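Local atomic coordinates of variant surface glycoprotein MITAT 1.1 (Trypanosoma brucei brucei, PDB entry 5LY9), a protein that forms the surface coat of the trypanosome, which evades the host immune response by expressing a series of antigenically distinct versions of it. Residues T66-Y71 and T314-V319; A279-L284 and T298-L303. One frame throughout, in Å; residues are numbered along the deposited sequence.

Contact 1. Residues T66-Y71 and T314-V319; sequences TLLRGY and TYLDMV
Leu68 reaches across to the 314-319 segment and places its CD1 methyl against two consecutive residues, Tyr315 and Leu316. CD1 of Leu68 lies 3.9 Å from CB of Tyr315, and the two side chains cross at about a right angle. The tyrosine touches here through its methylene, while its ring swings off the line between the helices to meet Phe304, ring planes at about 85°. Leu316 approaches differently. Its first bond runs beside the interface, but with CG beside the backbone N (chi1 -65°) the branch bends back, and its CD2 comes within 4.0 Å of CD1 of Leu68 in an oblique crossing. One methyl thus meets a tyrosine base and a leucine branch end, with no polar bond across the pair. The nearest CA atoms, those of Leu68 and Leu316, are 8.5 Å apart, and only 107 Å² is buried. Thr312 also touches Leu68, and two N-acetylglucosamines of the attached glycan touch Leu316, which is partly exposed. This is plain apolar helix packing, joining short helix 313-321 to long helix 62-114, part of the extended helical bundle of the A-type variant surface glycoprotein N-terminal domain.

Contact 2. Residues A279-L284 and T298-L303; sequences ALVKTL and TKLEAL
The forked side chain of Val281 faces the 298-303 segment, and its two methyls divide the work between neighbouring residues. CG2 packs on the branch end of Leu300, 3.6 Å from its CD2, while CG1 rests on the start of the Lys299 chain, 3.8 Å from its CB and equally far from its CG. Both side chains meet the valine obliquely. With chi1 of Val281 at 171°, CG1 is anti to the backbone N and CG2 lies beside it, and this rotation offers one methyl to each partner. No hydrogen bond crosses the pair, the two segments bury 125 Å² between them, and the nearest CA atoms, those of Val281 and Lys299, are 7.5 Å apart.

Lys299 meets Val281 through CB and CG. Its chain bends at chi2 (66°), leading the far end away from Val281, and NZ is hydrogen-bonded to Gln63 OE1, at the beginning of helix 62-114. Leu300 starts off beside the interface and turns its CD2 back onto the valine.

Further out, Leu271 and Leu307 pack around Leu300, and a bond from Gln64 NE2 to Leu303 O ties the 298-303 segment to the long helix. On the other segment, Leu280 packs on Arg74 of the same long helix and on Asp348 of the second subunit. The backbone widens into a pi-type turn at 281-284, just where the contacting valine sits. Helices 275-285 and 295-304, consecutive in the chain and joined by the loop between them, pack across each other at a steep angle through an apolar seam, on the flank of the long helical bundle in the N-terminal domain.

Contacts 1 and 2 lie 13 Å apart between centres, and helix 62-114, which supplies one side of contact 1, also packs against contact 2. Leu68 faces the 314-319 segment, whereas its neighbour Leu67 turns to the 279-284 segment, bringing its CD1 to 3.6 Å from CB of Leu280. The same Leu280 presses CD1 close on the long helix's backbone, 3.2 Å from N of Tyr71. Both segments of contact 2 fall between those of contact 1, so contact 2 is nested inside the loop it closes; helix 295-304 leads directly on to helix 313-321. Contact 1 borders the attached glycan, with the Leu316 side chain about 4 Å from an N-acetylglucosamine, and both contacts reach the second subunit.

Contact 1. Residues T66-Y71 and T314-V319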
ATOM      1  N   THR A  66     -32.788  -4.541 -15.145  1.00 21.51           N
ATOM      2  CA  THR A  66     -32.565  -3.228 -14.524  1.00 21.16           C
ATOM      3  C   THR A  66     -32.038  -3.413 -13.101  1.00 21.35           C
ATOM      4  O   THR A  66     -31.078  -2.781 -12.703  1.00 20.99           O
ATOM      5  CB  THR A  66     -33.801  -2.382 -14.527  1.00 21.27           C
ATOM      6  OG1 THR A  66     -34.172  -2.061 -15.882  1.00 21.86           O
ATOM      7  CG2 THR A  66     -33.625  -1.100 -13.781  1.00 21.51           C
ATOM      8  N   LEU A  67     -32.709  -4.259 -12.351  1.00 20.87           N
ATOM      9  CA  LEU A  67     -32.331  -4.588 -10.995  1.00 21.00           C
ATOM     10  C   LEU A  67     -30.947  -5.124 -10.922  1.00 21.31           C
ATOM     11  O   LEU A  67     -30.113  -4.685 -10.078  1.00 21.40           O
ATOM     12  CB  LEU A  67     -33.315  -5.562 -10.428  1.00 21.67           C
ATOM     13  CG  LEU A  67     -32.991  -5.979  -9.017  1.00 22.61           C
ATOM     14  CD1 LEU A  67     -33.017  -4.790  -8.018  1.00 24.32           C
ATOM     15  CD2 LEU A  67     -33.880  -7.067  -8.582  1.00 23.22           C
ATOM     16  N   LEU A  68     -30.585  -6.073 -11.807  1.00 19.83           N
ATOM     17  CA  LEU A  68     -29.279  -6.662 -11.747  1.00 19.67           C
ATOM     18  C   LEU A  68     -28.190  -5.648 -12.130  1.00 19.06           C
ATOM     19  O   LEU A  68     -27.140  -5.616 -11.514  1.00 18.57           O
ATOM     20  CB  LEU A  68     -29.206  -7.908 -12.657  1.00 21.10           C
ATOM     21  CG  LEU A  68     -29.975  -9.079 -12.100  1.00 22.70           C
ATOM     22  CD1 LEU A  68     -30.182 -10.168 -13.197  1.00 23.63           C
ATOM     23  CD2 LEU A  68     -29.330  -9.668 -10.903  1.00 23.18           C
ATOM     24  N   ARG A  69     -28.468  -4.808 -13.125  1.00 19.91           N
ATOM     25  CA  ARG A  69     -27.529  -3.745 -13.567  1.00 20.77           C
ATOM     26  C   ARG A  69     -27.289  -2.806 -12.412  1.00 20.89           C
ATOM     27  O   ARG A  69     -26.160  -2.441 -12.139  1.00 19.76           O
ATOM     28  CB  ARG A  69     -28.157  -3.038 -14.742  1.00 21.51           C
ATOM     29  CG  ARG A  69     -27.366  -1.838 -15.286  1.00 22.34           C
ATOM     30  CD  ARG A  69     -28.008  -0.504 -14.987  1.00 22.74           C
ATOM     31  NE  ARG A  69     -27.250   0.515 -15.697  1.00 23.64           N
ATOM     32  CZ  ARG A  69     -27.424   0.849 -16.976  1.00 24.15           C
ATOM     33  NH1 ARG A  69     -28.414   0.373 -17.728  1.00 23.24           N
ATOM     34  NH2 ARG A  69     -26.580   1.682 -17.517  1.00 24.99           N
ATOM     35  N   GLY A  70     -28.380  -2.416 -11.761  1.00 20.53           N
ATOM     36  CA  GLY A  70     -28.286  -1.524 -10.576  1.00 19.37           C
ATOM     37  C   GLY A  70     -27.514  -2.138  -9.457  1.00 20.53           C
ATOM     38  O   GLY A  70     -26.718  -1.433  -8.786  1.00 20.07           O
ATOM     39  N   TYR A  71     -27.711  -3.451  -9.236  1.00 19.50           N
ATOM     40  CA  TYR A  71     -26.987  -4.177  -8.229  1.00 20.89           C
ATOM     41  C   TYR A  71     -25.498  -4.210  -8.481  1.00 20.16           C
ATOM     42  O   TYR A  71     -24.675  -3.868  -7.617  1.00 19.44           O
ATOM     43  CB  TYR A  71     -27.579  -5.557  -8.067  1.00 20.83           C
ATOM     44  CG  TYR A  71     -26.745  -6.512  -7.348  1.00 21.41           C
ATOM     45  CD1 TYR A  71     -26.827  -6.653  -5.993  1.00 22.71           C
ATOM     46  CD2 TYR A  71     -25.863  -7.288  -8.048  1.00 22.45           C
ATOM     47  CE1 TYR A  71     -25.991  -7.492  -5.340  1.00 23.50           C
ATOM     48  CE2 TYR A  71     -25.017  -8.109  -7.434  1.00 24.03           C
ATOM     49  CZ  TYR A  71     -25.091  -8.254  -6.053  1.00 24.06           C
ATOM     50  OH  TYR A  71     -24.262  -9.206  -5.422  1.00 28.43           O
ATOM     51  N   THR A 314     -30.635 -17.617 -14.880  1.00 26.07           N
ATOM     52  CA  THR A 314     -31.121 -17.641 -16.278  1.00 25.96           C
ATOM     53  C   THR A 314     -31.048 -16.278 -16.913  1.00 25.54           C
ATOM     54  O   THR A 314     -30.630 -16.226 -18.075  1.00 25.35           O
ATOM     55  CB  THR A 314     -32.560 -18.230 -16.476  1.00 27.39           C
ATOM     56  OG1 THR A 314     -33.455 -17.420 -15.722  1.00 27.83           O
ATOM     57  CG2 THR A 314     -32.610 -19.598 -15.932  1.00 29.36           C
ATOM     58  N   TYR A 315     -31.248 -15.194 -16.119  1.00 23.43           N
ATOM     59  CA  TYR A 315     -31.119 -13.841 -16.622  1.00 24.23           C
ATOM     60  C   TYR A 315     -29.648 -13.477 -16.978  1.00 24.49           C
ATOM     61  O   TYR A 315     -29.364 -12.851 -18.032  1.00 24.81           O
ATOM     62  CB  TYR A 315     -31.751 -12.779 -15.625  1.00 24.12           C
ATOM     63  CG  TYR A 315     -33.188 -12.994 -15.564  1.00 24.29           C
ATOM     64  CD1 TYR A 315     -34.027 -12.445 -16.536  1.00 24.51           C
ATOM     65  CD2 TYR A 315     -33.745 -13.866 -14.641  1.00 25.43           C
ATOM     66  CE1 TYR A 315     -35.374 -12.746 -16.528  1.00 25.82           C
ATOM     67  CE2 TYR A 315     -35.116 -14.167 -14.661  1.00 25.29           C
ATOM     68  CZ  TYR A 315     -35.897 -13.578 -15.612  1.00 25.42           C
ATOM     69  OH  TYR A 315     -37.255 -13.812 -15.680  1.00 27.05           O
ATOM     70  N   LEU A 316     -28.741 -13.840 -16.099  1.00 24.48           N
ATOM     71  CA  LEU A 316     -27.316 -13.551 -16.312  1.00 24.39           C
ATOM     72  C   LEU A 316     -26.814 -14.394 -17.523  1.00 25.65           C
ATOM     73  O   LEU A 316     -25.968 -13.939 -18.315  1.00 25.44           O
ATOM     74  CB  LEU A 316     -26.528 -13.853 -15.082  1.00 25.38           C
ATOM     75  CG  LEU A 316     -26.861 -12.967 -13.872  1.00 26.82           C
ATOM     76  CD1 LEU A 316     -26.147 -13.453 -12.596  1.00 29.07           C
ATOM     77  CD2 LEU A 316     -26.542 -11.550 -14.174  1.00 26.78           C
ATOM     78  N   ASP A 317     -27.286 -15.622 -17.611  1.00 25.20           N
ATOM     79  CA  ASP A 317     -26.970 -16.483 -18.774  1.00 25.15           C
ATOM     80  C   ASP A 317     -27.437 -15.921 -20.104  1.00 25.39           C
ATOM     81  O   ASP A 317     -26.700 -15.950 -21.097  1.00 26.66           O
ATOM     82  CB  ASP A 317     -27.505 -17.895 -18.572  1.00 26.42           C
ATOM     83  CG  ASP A 317     -26.733 -18.683 -17.513  1.00 27.52           C
ATOM     84  OD1 ASP A 317     -25.598 -18.329 -17.090  1.00 29.00           O
ATOM     85  OD2 ASP A 317     -27.286 -19.700 -17.085  1.00 32.64           O
ATOM     86  N   MET A 318     -28.644 -15.359 -20.115  1.00 26.06           N
ATOM     87  CA  MET A 318     -29.185 -14.670 -21.267  1.00 28.99           C
ATOM     88  C   MET A 318     -28.319 -13.485 -21.683  1.00 27.72           C
ATOM     89  O   MET A 318     -28.001 -13.302 -22.840  1.00 24.69           O
ATOM     90  CB  MET A 318     -30.614 -14.249 -20.921  1.00 33.57           C
ATOM     91  CG  MET A 318     -31.368 -13.651 -22.026  1.00 41.07           C
ATOM     92  SD  MET A 318     -33.123 -13.532 -21.499  1.00 52.43           S
ATOM     93  CE  MET A 318     -32.990 -12.163 -20.411  1.00 36.42           C
ATOM     94  N   VAL A 319     -27.815 -12.731 -20.707  1.00 25.68           N
ATOM     95  CA  VAL A 319     -26.908 -11.628 -21.018  1.00 25.68           C
ATOM     96  C   VAL A 319     -25.600 -12.148 -21.655  1.00 26.35           C
ATOM     97  O   VAL A 319     -25.135 -11.626 -22.666  1.00 25.89           O
ATOM     98  CB  VAL A 319     -26.647 -10.835 -19.705  1.00 25.03           C
ATOM     99  CG1 VAL A 319     -25.495  -9.900 -19.855  1.00 26.60           C
ATOM    100  CG2 VAL A 319     -27.893 -10.045 -19.368  1.00 25.27           C
TER

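Contact 2. Residues A279-L284 and T298-L303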
ATOM      1  N   ALA A 279     -32.481  -3.595  -1.339  1.00 24.51           N
ATOM      2  CA  ALA A 279     -32.644  -2.094  -1.287  1.00 24.95           C
ATOM      3  C   ALA A 279     -32.961  -1.543  -2.650  1.00 25.34           C
ATOM      4  O   ALA A 279     -33.778  -0.610  -2.789  1.00 24.54           O
ATOM      5  CB  ALA A 279     -31.418  -1.436  -0.750  1.00 26.57           C
ATOM      6  N   LEU A 280     -32.356  -2.132  -3.686  1.00 25.06           N
ATOM      7  CA  LEU A 280     -32.645  -1.639  -5.060  1.00 24.97           C
ATOM      8  C   LEU A 280     -34.063  -1.993  -5.551  1.00 24.19           C
ATOM      9  O   LEU A 280     -34.553  -1.337  -6.450  1.00 23.75           O
ATOM     10  CB  LEU A 280     -31.628  -2.134  -6.065  1.00 25.39           C
ATOM     11  CG  LEU A 280     -30.281  -1.448  -5.970  1.00 25.50           C
ATOM     12  CD1 LEU A 280     -29.232  -2.278  -6.630  1.00 26.06           C
ATOM     13  CD2 LEU A 280     -30.427  -0.079  -6.571  1.00 25.35           C
ATOM     14  N   VAL A 281     -34.695  -3.035  -4.989  1.00 23.78           N
ATOM     15  CA  VAL A 281     -36.019  -3.376  -5.359  1.00 24.19           C
ATOM     16  C   VAL A 281     -36.906  -2.188  -4.986  1.00 24.20           C
ATOM     17  O   VAL A 281     -37.744  -1.734  -5.764  1.00 24.65           O
ATOM     18  CB  VAL A 281     -36.481  -4.714  -4.744  1.00 24.59           C
ATOM     19  CG1 VAL A 281     -37.985  -4.936  -4.983  1.00 25.29           C
ATOM     20  CG2 VAL A 281     -35.667  -5.888  -5.352  1.00 25.15           C
ATOM     21  N   LYS A 282     -36.680  -1.690  -3.802  1.00 24.87           N
ATOM     22  CA  LYS A 282     -37.417  -0.560  -3.273  1.00 28.80           C
ATOM     23  C   LYS A 282     -37.037   0.730  -4.020  1.00 29.37           C
ATOM     24  O   LYS A 282     -37.920   1.406  -4.536  1.00 31.76           O
ATOM     25  CB  LYS A 282     -37.140  -0.401  -1.811  1.00 31.73           C
ATOM     26  CG  LYS A 282     -37.961   0.773  -1.270  1.00 36.08           C
ATOM     27  CD  LYS A 282     -37.860   0.858   0.219  1.00 42.77           C
ATOM     28  CE  LYS A 282     -38.651   2.077   0.717  1.00 48.68           C
ATOM     29  NZ  LYS A 282     -38.173   2.359   2.086  1.00 51.78           N
ATOM     30  N   THR A 283     -35.770   0.950  -4.231  1.00 29.38           N
ATOM     31  CA  THR A 283     -35.274   2.114  -4.983  1.00 30.95           C
ATOM     32  C   THR A 283     -35.776   2.215  -6.410  1.00 32.14           C
ATOM     33  O   THR A 283     -36.175   3.310  -6.822  1.00 34.34           O
ATOM     34  CB  THR A 283     -33.755   2.117  -4.987  1.00 33.04           C
ATOM     35  OG1 THR A 283     -33.343   2.235  -3.621  1.00 36.09           O
ATOM     36  CG2 THR A 283     -33.116   3.325  -5.811  1.00 35.93           C
ATOM     37  N   LEU A 284     -35.704   1.126  -7.184  1.00 27.64           N
ATOM     38  CA  LEU A 284     -35.942   1.160  -8.636  1.00 28.05           C
ATOM     39  C   LEU A 284     -37.271   0.635  -9.075  1.00 28.75           C
ATOM     40  O   LEU A 284     -37.768   1.042 -10.097  1.00 30.58           O
ATOM     41  CB  LEU A 284     -34.838   0.347  -9.343  1.00 27.01           C
ATOM     42  CG  LEU A 284     -33.428   0.950  -9.291  1.00 27.53           C
ATOM     43  CD1 LEU A 284     -32.416  -0.021  -9.909  1.00 26.94           C
ATOM     44  CD2 LEU A 284     -33.427   2.355  -9.922  1.00 29.60           C
ATOM     45  N   THR A 298     -41.788 -10.047  -2.006  1.00 26.97           N
ATOM     46  CA  THR A 298     -42.902 -10.343  -2.910  1.00 27.08           C
ATOM     47  C   THR A 298     -42.564  -9.977  -4.306  1.00 26.01           C
ATOM     48  O   THR A 298     -42.811 -10.758  -5.196  1.00 26.26           O
ATOM     49  CB  THR A 298     -44.133  -9.552  -2.482  1.00 28.71           C
ATOM     50  OG1 THR A 298     -44.495 -10.022  -1.181  1.00 29.28           O
ATOM     51  CG2 THR A 298     -45.261  -9.802  -3.418  1.00 29.67           C
ATOM     52  N   LYS A 299     -41.947  -8.804  -4.524  1.00 24.59           N
ATOM     53  CA  LYS A 299     -41.582  -8.403  -5.870  1.00 24.01           C
ATOM     54  C   LYS A 299     -40.504  -9.326  -6.435  1.00 22.69           C
ATOM     55  O   LYS A 299     -40.521  -9.690  -7.599  1.00 22.31           O
ATOM     56  CB  LYS A 299     -41.080  -6.977  -5.869  1.00 24.37           C
ATOM     57  CG  LYS A 299     -40.659  -6.497  -7.232  1.00 25.83           C
ATOM     58  CD  LYS A 299     -41.847  -6.421  -8.139  1.00 26.45           C
ATOM     59  CE  LYS A 299     -41.518  -5.546  -9.264  1.00 28.55           C
ATOM     60  NZ  LYS A 299     -42.660  -5.440 -10.248  1.00 29.63           N
ATOM     61  N   LEU A 300     -39.501  -9.684  -5.608  1.00 22.44           N
ATOM     62  CA  LEU A 300     -38.469 -10.612  -6.064  1.00 22.42           C
ATOM     63  C   LEU A 300     -39.042 -11.963  -6.501  1.00 23.61           C
ATOM     64  O   LEU A 300     -38.558 -12.560  -7.482  1.00 22.71           O
ATOM     65  CB  LEU A 300     -37.362 -10.859  -5.005  1.00 22.46           C
ATOM     66  CG  LEU A 300     -36.488  -9.642  -4.692  1.00 22.67           C
ATOM     67  CD1 LEU A 300     -35.749  -9.795  -3.376  1.00 23.68           C
ATOM     68  CD2 LEU A 300     -35.512  -9.478  -5.825  1.00 22.64           C
ATOM     69  N   GLU A 301     -40.034 -12.442  -5.778  1.00 23.05           N
ATOM     70  CA  GLU A 301     -40.671 -13.745  -6.143  1.00 24.42           C
ATOM     71  C   GLU A 301     -41.394 -13.620  -7.481  1.00 24.38           C
ATOM     72  O   GLU A 301     -41.381 -14.532  -8.315  1.00 23.91           O
ATOM     73  CB  GLU A 301     -41.660 -14.132  -5.078  1.00 25.70           C
ATOM     74  CG  GLU A 301     -40.975 -14.615  -3.870  1.00 27.92           C
ATOM     75  CD  GLU A 301     -41.832 -14.623  -2.616  1.00 32.76           C
ATOM     76  OE1 GLU A 301     -42.924 -14.015  -2.542  1.00 34.69           O
ATOM     77  OE2 GLU A 301     -41.359 -15.304  -1.672  1.00 39.35           O
ATOM     78  N   ALA A 302     -42.071 -12.480  -7.669  1.00 23.00           N
ATOM     79  CA  ALA A 302     -42.726 -12.201  -8.948  1.00 23.10           C
ATOM     80  C   ALA A 302     -41.810 -12.011 -10.099  1.00 24.67           C
ATOM     81  O   ALA A 302     -42.181 -12.209 -11.269  1.00 25.07           O
ATOM     82  CB  ALA A 302     -43.674 -11.003  -8.777  1.00 24.45           C
ATOM     83  N   LEU A 303     -40.597 -11.555  -9.826  1.00 23.51           N
ATOM     84  CA  LEU A 303     -39.621 -11.315 -10.877  1.00 23.09           C
ATOM     85  C   LEU A 303     -38.874 -12.579 -11.303  1.00 23.14           C
ATOM     86  O   LEU A 303     -38.631 -12.804 -12.464  1.00 23.45           O
ATOM     87  CB  LEU A 303     -38.588 -10.299 -10.369  1.00 24.92           C
ATOM     88  CG  LEU A 303     -39.057  -8.805 -10.311  1.00 26.06           C
ATOM     89  CD1 LEU A 303     -37.962  -7.988  -9.610  1.00 28.38           C
ATOM     90  CD2 LEU A 303     -39.317  -8.315 -11.714  1.00 28.13           C
TER